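Local atomic coordinates of catechol 1,2 dioxygenase (Acinetobacter radioresistens, PDB entry 2XSU), a protein that probably catalyses the iron(III)-dependent intradiol ring cleavage of catechol by dioxygen to cis,cis-muconate, the opening step of a branch of the beta-ketoadipate pathway. Residues T103-I107 against A257-L262; A93-I99 against E298-S302; G81-Y85 against T106-P110. The protein carries 1 engineered substitution. All coordinates share one frame; numbering follows the deposited sequence.

Contact 1 (T103-I107 against A257-L262)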
ATOM      1  N   THR A 103      15.035  27.518  14.066  1.00 14.70           N
ATOM      2  CA  THR A 103      13.688  27.123  14.454  1.00 13.68           C
ATOM      3  C   THR A 103      13.574  25.596  14.250  1.00 12.57           C
ATOM      4  O   THR A 103      14.029  25.084  13.214  1.00 13.50           O
ATOM      5  CB  THR A 103      12.687  27.892  13.587  1.00 12.76           C
ATOM      6  OG1 THR A 103      12.856  29.296  13.848  1.00 15.20           O
ATOM      7  CG2 THR A 103      11.243  27.508  13.959  1.00 12.24           C
ATOM      8  N   PRO A 104      12.999  24.854  15.234  1.00 12.08           N
ATOM      9  CA  PRO A 104      12.876  23.391  15.085  1.00 11.42           C
ATOM     10  C   PRO A 104      12.004  22.979  13.888  1.00 11.51           C
ATOM     11  O   PRO A 104      11.042  23.673  13.547  1.00 10.93           O
ATOM     12  CB  PRO A 104      12.155  22.959  16.380  1.00 12.78           C
ATOM     13  CG  PRO A 104      12.437  24.015  17.346  1.00 12.84           C
ATOM     14  CD  PRO A 104      12.510  25.289  16.550  1.00 11.69           C
ATOM     15  N   ARG A 105      12.335  21.843  13.288  1.00 11.09           N
ATOM     16  CA  ARG A 105      11.500  21.222  12.263  1.00 10.93           C
ATOM     17  C   ARG A 105      10.342  20.428  12.842  1.00 10.62           C
ATOM     18  O   ARG A 105      10.418  19.943  13.973  1.00 11.71           O
ATOM     19  CB  ARG A 105      12.352  20.298  11.379  1.00 11.14           C
ATOM     20  CG  ARG A 105      12.945  19.106  12.150  1.00 12.44           C
ATOM     21  CD  ARG A 105      13.439  17.956  11.258  1.00 13.76           C
ATOM     22  NE  ARG A 105      14.388  18.344  10.224  1.00 14.93           N
ATOM     23  CZ  ARG A 105      15.716  18.438  10.348  1.00 18.00           C
ATOM     24  NH1 ARG A 105      16.351  18.246  11.502  1.00 16.78           N
ATOM     25  NH2 ARG A 105      16.424  18.774   9.271  1.00 20.29           N
ATOM     26  N   THR A 106       9.275  20.303  12.065  1.00  9.14           N
ATOM     27  CA  THR A 106       8.291  19.255  12.324  1.00  8.94           C
ATOM     28  C   THR A 106       7.646  18.776  11.023  1.00  9.31           C
ATOM     29  O   THR A 106       8.129  19.132   9.924  1.00  9.60           O
ATOM     30  CB  THR A 106       7.302  19.629  13.457  1.00  9.23           C
ATOM     31  OG1 THR A 106       6.679  18.429  13.930  1.00  9.40           O
ATOM     32  CG2 THR A 106       6.250  20.668  13.001  1.00  9.15           C
ATOM     33  N   ILE A 107       6.612  17.944  11.132  1.00  8.92           N
ATOM     34  CA  ILE A 107       6.128  17.233   9.937  1.00  8.99           C
ATOM     35  C   ILE A 107       5.463  18.140   8.916  1.00  9.94           C
ATOM     36  O   ILE A 107       4.834  19.172   9.285  1.00 10.03           O
ATOM     37  CB  ILE A 107       5.201  16.066  10.295  1.00  9.49           C
ATOM     38  CG1 ILE A 107       3.847  16.574  10.793  1.00  9.10           C
ATOM     39  CG2 ILE A 107       5.911  15.154  11.317  1.00 11.23           C
ATOM     40  CD1 ILE A 107       2.807  15.403  11.021  1.00 14.36           C
ATOM     41  N   ALA A 257       3.261  15.964  16.151  1.00 12.00           N
ATOM     42  CA  ALA A 257       4.054  17.045  15.556  1.00 11.36           C
ATOM     43  C   ALA A 257       4.396  18.179  16.516  1.00 12.29           C
ATOM     44  O   ALA A 257       5.311  18.965  16.230  1.00 12.06           O
ATOM     45  CB  ALA A 257       3.330  17.603  14.336  1.00 12.12           C
ATOM     46  N   THR A 258       3.677  18.295  17.635  1.00 12.23           N
ATOM     47  CA  THR A 258       3.899  19.428  18.533  1.00 12.61           C
ATOM     48  C   THR A 258       5.283  19.330  19.185  1.00 12.53           C
ATOM     49  O   THR A 258       5.740  18.226  19.571  1.00 13.53           O
ATOM     50  CB  THR A 258       2.808  19.467  19.628  1.00 13.06           C
ATOM     51  OG1 THR A 258       1.529  19.431  19.005  1.00 16.89           O
ATOM     52  CG2 THR A 258       2.856  20.749  20.471  1.00 13.81           C
ATOM     53  N   ARG A 259       5.950  20.480  19.290  1.00 12.57           N
ATOM     54  CA  ARG A 259       7.289  20.602  19.902  1.00 14.74           C
ATOM     55  C   ARG A 259       7.415  21.859  20.694  1.00 14.98           C
ATOM     56  O   ARG A 259       6.860  22.891  20.321  1.00 14.29           O
ATOM     57  CB  ARG A 259       8.380  20.799  18.820  1.00 15.57           C
ATOM     58  CG  ARG A 259       8.566  19.687  17.889  1.00 19.11           C
ATOM     59  CD  ARG A 259       9.798  19.981  17.089  1.00 13.69           C
ATOM     60  NE  ARG A 259      11.011  19.717  17.848  1.00 15.85           N
ATOM     61  CZ  ARG A 259      12.103  19.204  17.300  1.00 15.86           C
ATOM     62  NH1 ARG A 259      12.120  18.932  15.995  1.00 15.09           N
ATOM     63  NH2 ARG A 259      13.175  18.943  18.061  1.00 17.94           N
ATOM     64  N   ASP A 260       8.236  21.802  21.746  1.00 16.25           N
ATOM     65  CA  ASP A 260       8.692  23.027  22.376  1.00 17.97           C
ATOM     66  C   ASP A 260       9.374  23.912  21.330  1.00 17.03           C
ATOM     67  O   ASP A 260      10.169  23.457  20.493  1.00 18.34           O
ATOM     68  CB  ASP A 260       9.692  22.706  23.504  1.00 18.74           C
ATOM     69  CG  ASP A 260       9.050  22.005  24.695  1.00 23.24           C
ATOM     70  OD1 ASP A 260       7.802  22.052  24.865  1.00 26.04           O
ATOM     71  OD2 ASP A 260       9.820  21.397  25.490  1.00 28.49           O
ATOM     72  N   GLY A 261       9.042  25.180  21.371  1.00 17.03           N
ATOM     73  CA  GLY A 261       9.584  26.128  20.431  1.00 15.72           C
ATOM     74  C   GLY A 261       8.603  26.417  19.325  1.00 15.13           C
ATOM     75  O   GLY A 261       8.753  27.426  18.626  1.00 16.09           O
ATOM     76  N   LEU A 262       7.586  25.553  19.170  1.00 13.12           N
ATOM     77  CA  LEU A 262       6.620  25.714  18.080  1.00 12.00           C
ATOM     78  C   LEU A 262       5.207  25.920  18.595  1.00 12.97           C
ATOM     79  O   LEU A 262       4.239  25.686  17.860  1.00 15.13           O
ATOM     80  CB  LEU A 262       6.641  24.507  17.131  1.00 11.92           C
ATOM     81  CG  LEU A 262       7.993  24.203  16.470  1.00 10.93           C
ATOM     82  CD1 LEU A 262       7.808  23.022  15.501  1.00 13.70           C
ATOM     83  CD2 LEU A 262       8.533  25.438  15.730  1.00 10.82           C
TER

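Contact 2 (A93-I99 against E298-S302)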
ATOM      1  N   ALA A  93      20.717  13.144  13.042  1.00 13.94           N
ATOM      2  CA  ALA A  93      21.750  13.382  12.017  1.00 14.70           C
ATOM      3  C   ALA A  93      22.331  14.797  12.113  1.00 15.66           C
ATOM      4  O   ALA A  93      23.562  14.981  11.997  1.00 16.09           O
ATOM      5  CB  ALA A  93      21.202  13.129  10.611  1.00 14.94           C
ATOM      6  N   ASP A  94      21.471  15.797  12.359  1.00 14.46           N
ATOM      7  CA  ASP A  94      21.934  17.186  12.458  1.00 16.02           C
ATOM      8  C   ASP A  94      22.772  17.379  13.707  1.00 16.98           C
ATOM      9  O   ASP A  94      23.825  18.044  13.651  1.00 17.63           O
ATOM     10  CB  ASP A  94      20.765  18.174  12.479  1.00 16.16           C
ATOM     11  CG  ASP A  94      20.168  18.430  11.098  1.00 16.90           C
ATOM     12  OD1 ASP A  94      20.638  17.938  10.039  1.00 17.65           O
ATOM     13  OD2 ASP A  94      19.126  19.113  11.099  1.00 17.82           O
ATOM     14  N   ALA A  95      22.358  16.758  14.809  1.00 15.84           N
ATOM     15  CA  ALA A  95      23.148  16.828  16.055  1.00 17.09           C
ATOM     16  C   ALA A  95      24.546  16.262  15.828  1.00 18.05           C
ATOM     17  O   ALA A  95      25.554  16.858  16.281  1.00 19.14           O
ATOM     18  CB  ALA A  95      22.464  16.104  17.205  1.00 16.93           C
ATOM     19  N   LYS A  96      24.627  15.122  15.149  1.00 17.95           N
ATOM     20  CA  LYS A  96      25.933  14.474  14.906  1.00 18.51           C
ATOM     21  C   LYS A  96      26.799  15.300  13.943  1.00 20.84           C
ATOM     22  O   LYS A  96      28.027  15.143  13.902  1.00 21.92           O
ATOM     23  CB  LYS A  96      25.745  13.039  14.417  1.00 18.34           C
ATOM     24  CG  LYS A  96      25.323  12.103  15.548  1.00 16.58           C
ATOM     25  CD  LYS A  96      24.796  10.757  15.056  1.00 16.55           C
ATOM     26  CE  LYS A  96      24.263   9.917  16.212  1.00 19.67           C
ATOM     27  NZ  LYS A  96      23.681   8.624  15.709  1.00 20.36           N
ATOM     28  N   ALA A  97      26.163  16.185  13.180  1.00 21.36           N
ATOM     29  CA  ALA A  97      26.893  17.138  12.326  1.00 23.01           C
ATOM     30  C   ALA A  97      27.311  18.430  13.039  1.00 24.33           C
ATOM     31  O   ALA A  97      28.002  19.280  12.451  1.00 25.26           O
ATOM     32  CB  ALA A  97      26.045  17.454  11.057  1.00 23.43           C
ATOM     33  N   GLY A  98      26.891  18.599  14.285  1.00 25.31           N
ATOM     34  CA  GLY A  98      27.136  19.835  15.028  1.00 26.89           C
ATOM     35  C   GLY A  98      26.259  20.998  14.604  1.00 28.42           C
ATOM     36  O   GLY A  98      26.475  22.138  15.035  1.00 28.58           O
ATOM     37  N   ILE A  99      25.247  20.708  13.780  1.00 29.22           N
ATOM     38  CA  ILE A  99      24.279  21.721  13.382  1.00 30.74           C
ATOM     39  C   ILE A  99      23.356  21.936  14.545  1.00 31.14           C
ATOM     40  O   ILE A  99      22.607  21.026  14.952  1.00 32.76           O
ATOM     41  CB  ILE A  99      23.445  21.313  12.148  1.00 30.51           C
ATOM     42  CG1 ILE A  99      24.361  20.991  10.971  1.00 32.05           C
ATOM     43  CG2 ILE A  99      22.427  22.418  11.804  1.00 31.03           C
ATOM     44  CD1 ILE A  99      23.662  20.344   9.828  1.00 35.72           C
ATOM     45  N   GLU A 298      29.069  23.203   3.979  1.00 30.85           N
ATOM     46  CA  GLU A 298      29.487  22.036   3.207  1.00 31.94           C
ATOM     47  C   GLU A 298      29.251  20.724   3.973  1.00 31.25           C
ATOM     48  O   GLU A 298      28.825  19.727   3.393  1.00 32.04           O
ATOM     49  CB  GLU A 298      30.965  22.176   2.785  1.00 32.39           C
ATOM     50  CG  GLU A 298      31.409  21.245   1.650  1.00 37.34           C
ATOM     51  CD  GLU A 298      30.856  21.653   0.274  1.00 41.90           C
ATOM     52  OE1 GLU A 298      29.625  21.871   0.141  1.00 44.98           O
ATOM     53  OE2 GLU A 298      31.659  21.749  -0.682  1.00 44.21           O
ATOM     54  N   ALA A 299      29.508  20.743   5.278  1.00 30.19           N
ATOM     55  CA  ALA A 299      29.300  19.588   6.157  1.00 30.06           C
ATOM     56  C   ALA A 299      27.819  19.220   6.430  1.00 29.73           C
ATOM     57  O   ALA A 299      27.522  18.104   6.890  1.00 30.37           O
ATOM     58  CB  ALA A 299      30.032  19.821   7.487  1.00 29.48           C
ATOM     59  N   ALA A 300      26.902  20.153   6.177  1.00 29.01           N
ATOM     60  CA  ALA A 300      25.500  19.976   6.582  1.00 28.37           C
ATOM     61  C   ALA A 300      24.766  18.896   5.763  1.00 28.30           C
ATOM     62  O   ALA A 300      24.838  18.915   4.529  1.00 27.78           O
ATOM     63  CB  ALA A 300      24.745  21.314   6.498  1.00 28.17           C
ATOM     64  N   PRO A 301      24.073  17.951   6.447  1.00 28.05           N
ATOM     65  CA  PRO A 301      23.126  17.109   5.706  1.00 28.16           C
ATOM     66  C   PRO A 301      22.057  17.973   5.036  1.00 28.41           C
ATOM     67  O   PRO A 301      21.760  19.085   5.504  1.00 28.06           O
ATOM     68  CB  PRO A 301      22.476  16.246   6.796  1.00 28.20           C
ATOM     69  CG  PRO A 301      23.412  16.304   7.964  1.00 28.31           C
ATOM     70  CD  PRO A 301      24.102  17.625   7.886  1.00 27.89           C
ATOM     71  N   SER A 302      21.484  17.479   3.941  1.00 28.81           N
ATOM     72  CA  SER A 302      20.398  18.218   3.280  1.00 29.14           C
ATOM     73  C   SER A 302      19.194  18.330   4.223  1.00 28.91           C
ATOM     74  O   SER A 302      18.906  17.388   4.984  1.00 28.90           O
ATOM     75  CB  SER A 302      19.997  17.538   1.968  1.00 29.79           C
ATOM     76  OG  SER A 302      19.069  18.348   1.251  1.00 31.36           O
TER

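Contact 3 (G81-Y85 against T106-P110)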
ATOM      1  N   GLY A  81       2.913   7.496  13.203  1.00  9.91           N
ATOM      2  CA  GLY A  81       4.133   8.106  13.734  1.00 10.19           C
ATOM      3  C   GLY A  81       5.383   7.924  12.880  1.00  9.82           C
ATOM      4  O   GLY A  81       6.472   8.375  13.266  1.00  9.39           O
ATOM      5  N   LEU A  82       5.240   7.317  11.700  1.00  8.65           N
ATOM      6  CA  LEU A  82       6.369   7.217  10.782  1.00  8.80           C
ATOM      7  C   LEU A  82       6.866   8.594  10.332  1.00  9.13           C
ATOM      8  O   LEU A  82       8.074   8.819  10.233  1.00  9.11           O
ATOM      9  CB  LEU A  82       5.964   6.364   9.561  1.00  9.27           C
ATOM     10  CG  LEU A  82       6.901   6.318   8.357  1.00  9.73           C
ATOM     11  CD1 LEU A  82       8.236   5.677   8.730  1.00 11.34           C
ATOM     12  CD2 LEU A  82       6.228   5.513   7.216  1.00 11.51           C
ATOM     13  N   GLU A  83       5.945   9.517  10.037  1.00  8.03           N
ATOM     14  CA  GLU A  83       6.368  10.827   9.557  1.00  8.79           C
ATOM     15  C   GLU A  83       7.180  11.567  10.645  1.00  8.96           C
ATOM     16  O   GLU A  83       8.262  12.094  10.373  1.00  9.39           O
ATOM     17  CB  GLU A  83       5.124  11.638   9.116  1.00  8.51           C
ATOM     18  CG  GLU A  83       5.521  12.894   8.359  1.00  8.50           C
ATOM     19  CD  GLU A  83       4.309  13.604   7.709  1.00  9.66           C
ATOM     20  OE1 GLU A  83       3.156  13.209   8.009  1.00 13.27           O
ATOM     21  OE2 GLU A  83       4.547  14.535   6.898  1.00 13.04           O
ATOM     22  N   HIS A  84       6.687  11.521  11.874  1.00  8.54           N
ATOM     23  CA  HIS A  84       7.446  12.098  12.992  1.00  9.03           C
ATOM     24  C   HIS A  84       8.811  11.404  13.183  1.00  9.15           C
ATOM     25  O   HIS A  84       9.804  12.073  13.471  1.00  9.02           O
ATOM     26  CB  HIS A  84       6.589  12.021  14.275  1.00  9.50           C
ATOM     27  CG  HIS A  84       7.316  12.386  15.521  1.00 10.72           C
ATOM     28  ND1 HIS A  84       7.893  13.627  15.718  1.00 10.27           N
ATOM     29  CD2 HIS A  84       7.529  11.679  16.653  1.00 11.14           C
ATOM     30  CE1 HIS A  84       8.456  13.653  16.917  1.00 13.07           C
ATOM     31  NE2 HIS A  84       8.232  12.494  17.514  1.00 12.31           N
ATOM     32  N   TYR A  85       8.850  10.074  13.070  1.00  9.25           N
ATOM     33  CA  TYR A  85      10.101   9.308  13.216  1.00  9.85           C
ATOM     34  C   TYR A  85      11.158   9.825  12.239  1.00 10.22           C
ATOM     35  O   TYR A  85      12.342   9.919  12.592  1.00  9.77           O
ATOM     36  CB  TYR A  85       9.824   7.815  12.983  1.00 10.31           C
ATOM     37  CG  TYR A  85      11.015   6.916  13.312  1.00 10.20           C
ATOM     38  CD1 TYR A  85      11.481   6.831  14.621  1.00 13.80           C
ATOM     39  CD2 TYR A  85      11.643   6.168  12.313  1.00 14.14           C
ATOM     40  CE1 TYR A  85      12.574   6.021  14.943  1.00 16.90           C
ATOM     41  CE2 TYR A  85      12.759   5.357  12.631  1.00 15.38           C
ATOM     42  CZ  TYR A  85      13.178   5.298  13.961  1.00 17.08           C
ATOM     43  OH  TYR A  85      14.259   4.514  14.362  1.00 19.76           O
ATOM     44  N   THR A 106       9.275  20.303  12.065  1.00  9.14           N
ATOM     45  CA  THR A 106       8.291  19.255  12.324  1.00  8.94           C
ATOM     46  C   THR A 106       7.646  18.776  11.023  1.00  9.31           C
ATOM     47  O   THR A 106       8.129  19.132   9.924  1.00  9.60           O
ATOM     48  CB  THR A 106       7.302  19.629  13.457  1.00  9.23           C
ATOM     49  OG1 THR A 106       6.679  18.429  13.930  1.00  9.40           O
ATOM     50  CG2 THR A 106       6.250  20.668  13.001  1.00  9.15           C
ATOM     51  N   ILE A 107       6.612  17.944  11.132  1.00  8.92           N
ATOM     52  CA  ILE A 107       6.128  17.233   9.937  1.00  8.99           C
ATOM     53  C   ILE A 107       5.463  18.140   8.916  1.00  9.94           C
ATOM     54  O   ILE A 107       4.834  19.172   9.285  1.00 10.03           O
ATOM     55  CB  ILE A 107       5.201  16.066  10.295  1.00  9.49           C
ATOM     56  CG1 ILE A 107       3.847  16.574  10.793  1.00  9.10           C
ATOM     57  CG2 ILE A 107       5.911  15.154  11.317  1.00 11.23           C
ATOM     58  CD1 ILE A 107       2.807  15.403  11.021  1.00 14.36           C
ATOM     59  N   GLU A 108       5.635  17.790   7.647  1.00  9.74           N
ATOM     60  CA  GLU A 108       4.979  18.520   6.555  1.00 10.66           C
ATOM     61  C   GLU A 108       3.467  18.246   6.501  1.00 10.82           C
ATOM     62  O   GLU A 108       2.700  19.147   6.158  1.00 10.95           O
ATOM     63  CB  GLU A 108       5.609  18.081   5.228  1.00  9.89           C
ATOM     64  CG  GLU A 108       5.150  18.854   3.991  1.00  9.52           C
ATOM     65  CD  GLU A 108       5.851  18.367   2.715  1.00 12.02           C
ATOM     66  OE1 GLU A 108       7.058  18.034   2.777  1.00 11.56           O
ATOM     67  OE2 GLU A 108       5.199  18.336   1.643  1.00 12.74           O
ATOM     68  N   GLY A 109       3.044  17.013   6.810  1.00 10.68           N
ATOM     69  CA  GLY A 109       1.683  16.579   6.513  1.00 10.55           C
ATOM     70  C   GLY A 109       1.537  16.319   5.021  1.00 10.90           C
ATOM     71  O   GLY A 109       2.453  16.597   4.237  1.00 10.87           O
ATOM     72  N   PRO A 110       0.364  15.823   4.619  1.00 11.70           N
ATOM     73  CA  PRO A 110       0.158  15.425   3.245  1.00 12.24           C
ATOM     74  C   PRO A 110      -0.563  16.430   2.367  1.00 12.77           C
ATOM     75  O   PRO A 110      -0.958  16.059   1.233  1.00 13.28           O
ATOM     76  CB  PRO A 110      -0.712  14.163   3.408  1.00 12.70           C
ATOM     77  CG  PRO A 110      -1.573  14.461   4.572  1.00 11.61           C
ATOM     78  CD  PRO A 110      -0.680  15.303   5.511  1.00 11.17           C
TER
HETATM   79  O   HOH W   1       7.116  15.439   6.759  1.00 11.67           O
HETATM   80  O   HOH W   2       8.140  15.971  14.035  1.00 13.27           O

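Contact 1 (T103-I107 against A257-L262)
Two irregular backbones meet here: Thr106 and Ala257 come within 5.8 Å, CA to CA, and further along Pro104 lies nearest Gly261, inside the type II turn from Arg259 to Leu262. Thr106 OG1 donates to Ala257 O at 2.7 Å, in the carbonyl plane and on a lone pair; with OG1 anti to the backbone N (chi1 -162°), the hydroxyl sits right at that oxygen. Arg259 makes the second bond, NH1 to Arg105 O at 2.8 Å, with the acceptor close to the guanidinium plane. Over one face of that guanidinium lies Pro104, whose CB is 3.7 Å from Arg259 NE. The side chains of Arg105 and Arg259 run alongside each other in the same direction, and both end on the carboxylate of Asp91, which would offset their like charges. Leu262 spreads its two methyls: CD1 packs on Thr106 CG2 and CD2 on Thr103 CG2, each at 3.8 Å. Ala257 CB meets Ile107 CG1 at 3.7 Å. With Ile107 about 6 Å from His227 and Ala257 about 7 Å from His225, side chain to side chain, these two loops pack close to the histidine ligands of the non-haem iron site of an intradiol dioxygenase.

Contact 2 (A93-I99 against E298-S302)
The flat group here is the carboxylate of Asp94; it crosses the puckered ring of Pro301 at a slant, one oxygen, Asp94 OD1, lying 3.8 Å from Pro301 CG. Both carboxylate oxygens are engaged by arginines outside the two segments, OD2 by Arg105 and OD1 by Arg236, so this buried group is well supplied with charge partners. Arg236 also donates to Pro301 O, and thereby ties the helix end to the loop through a third residue. Further round the proline ring, CD takes the apolar contacts. Ala97 CB lies 3.7 Å from it, and the terminal methyl Ile99 CD1 comes up against Pro301 CD at 3.4 Å, tighter than usual for two carbons. Ile99 CG1 stands beside the backbone N (chi1 -57°) and the chain runs on nearly straight, which carries the CD1 methyl across to the loop; there it also meets Ala300 CB at 3.6 Å. Ile99 follows the Schellman motif that closes helix 82-96. Gly98 has positive phi (75°), Ile99 N bonds back to Asp94 O at 3.0 Å, and Gly98 N bonds to Ala95 O at the same length. The chain then leaves the helix with Ile99 directed at the 298-302 loop, which follows strand 284-293 of the dioxygenase domain. No hydrogen bond passes directly between the segments; apart from Asp94 OD1, the touching side-chain atoms are carbons. On the helix, Lys96 NZ is hydrogen-bonded to His6 of the second subunit, part of the histidine tag of the construct, so this link belongs to the expressed protein and not to the natural one; Ala93 packs on the same tag histidine.

Contact 3 (G81-Y85 against T106-P110)
Glu83 and Ile107 cross at about a right angle, the stretched glutamate passing over the branched carbon of the isoleucine: Glu83 CG and CD both lie 3.7 Å from Ile107 CB. With its CG anti to the backbone N (chi1 -169°) and the chain extended beyond, Glu83 reaches from helix 82-96 to the loop and delivers its carboxylate to the backbone beyond Ile107. There OE2 accepts from Gly109 N at 2.9 Å; the N-H comes in on the syn side, 34° out of the carboxylate plane, and the bond is bent (139°). A water adds a second link: it donates to Glu83 OE2 at 2.7 Å and accepts from Glu108 N at 2.9 Å. The CG2 methyl of Ile107 also reaches the helix backbone, 3.8 Å from His84 N, and a second water, in the plane of the His84 ring, joins ND1 to Thr106 OG1. Glu108 turns its own carboxylate elsewhere, to Arg309. Gly109 comes within about 6 Å of the iron (nearest atoms), while on the helix Tyr85 stacks on Phe44 of the second subunit and Leu82 touches the bound phospholipid. Gripped by a backbone N-H and a donating water, with a long, weak ion pair to Arg307, the buried OE2 is in surroundings that would probably favour a charged carboxylate; its bond to Gly109 N ties the Glu108-Gly109 peptide down near the metal site.

Overall arrangement
Helix 82-96 is the common thread: contact 3 uses its first turn and contact 2 its last, with centres about 20 Å apart, and both reach the second subunit. Contact 1 lies about 11 Å from contact 3 and 18 Å from contact 2, centre to centre. It shares Thr106 and Ile107 with contact 3 and meets contact 2 in the salt bridge between Arg105 and Asp94. Along the chain, contact 1 is nested inside the loop closed by contact 2, while contacts 2 and 3 interleave. The connection 103-110 is thus fixed to the helix on one side and to the 257-262 loop on the other, joining the dimer-forming helical region to the iron-bearing beta domain.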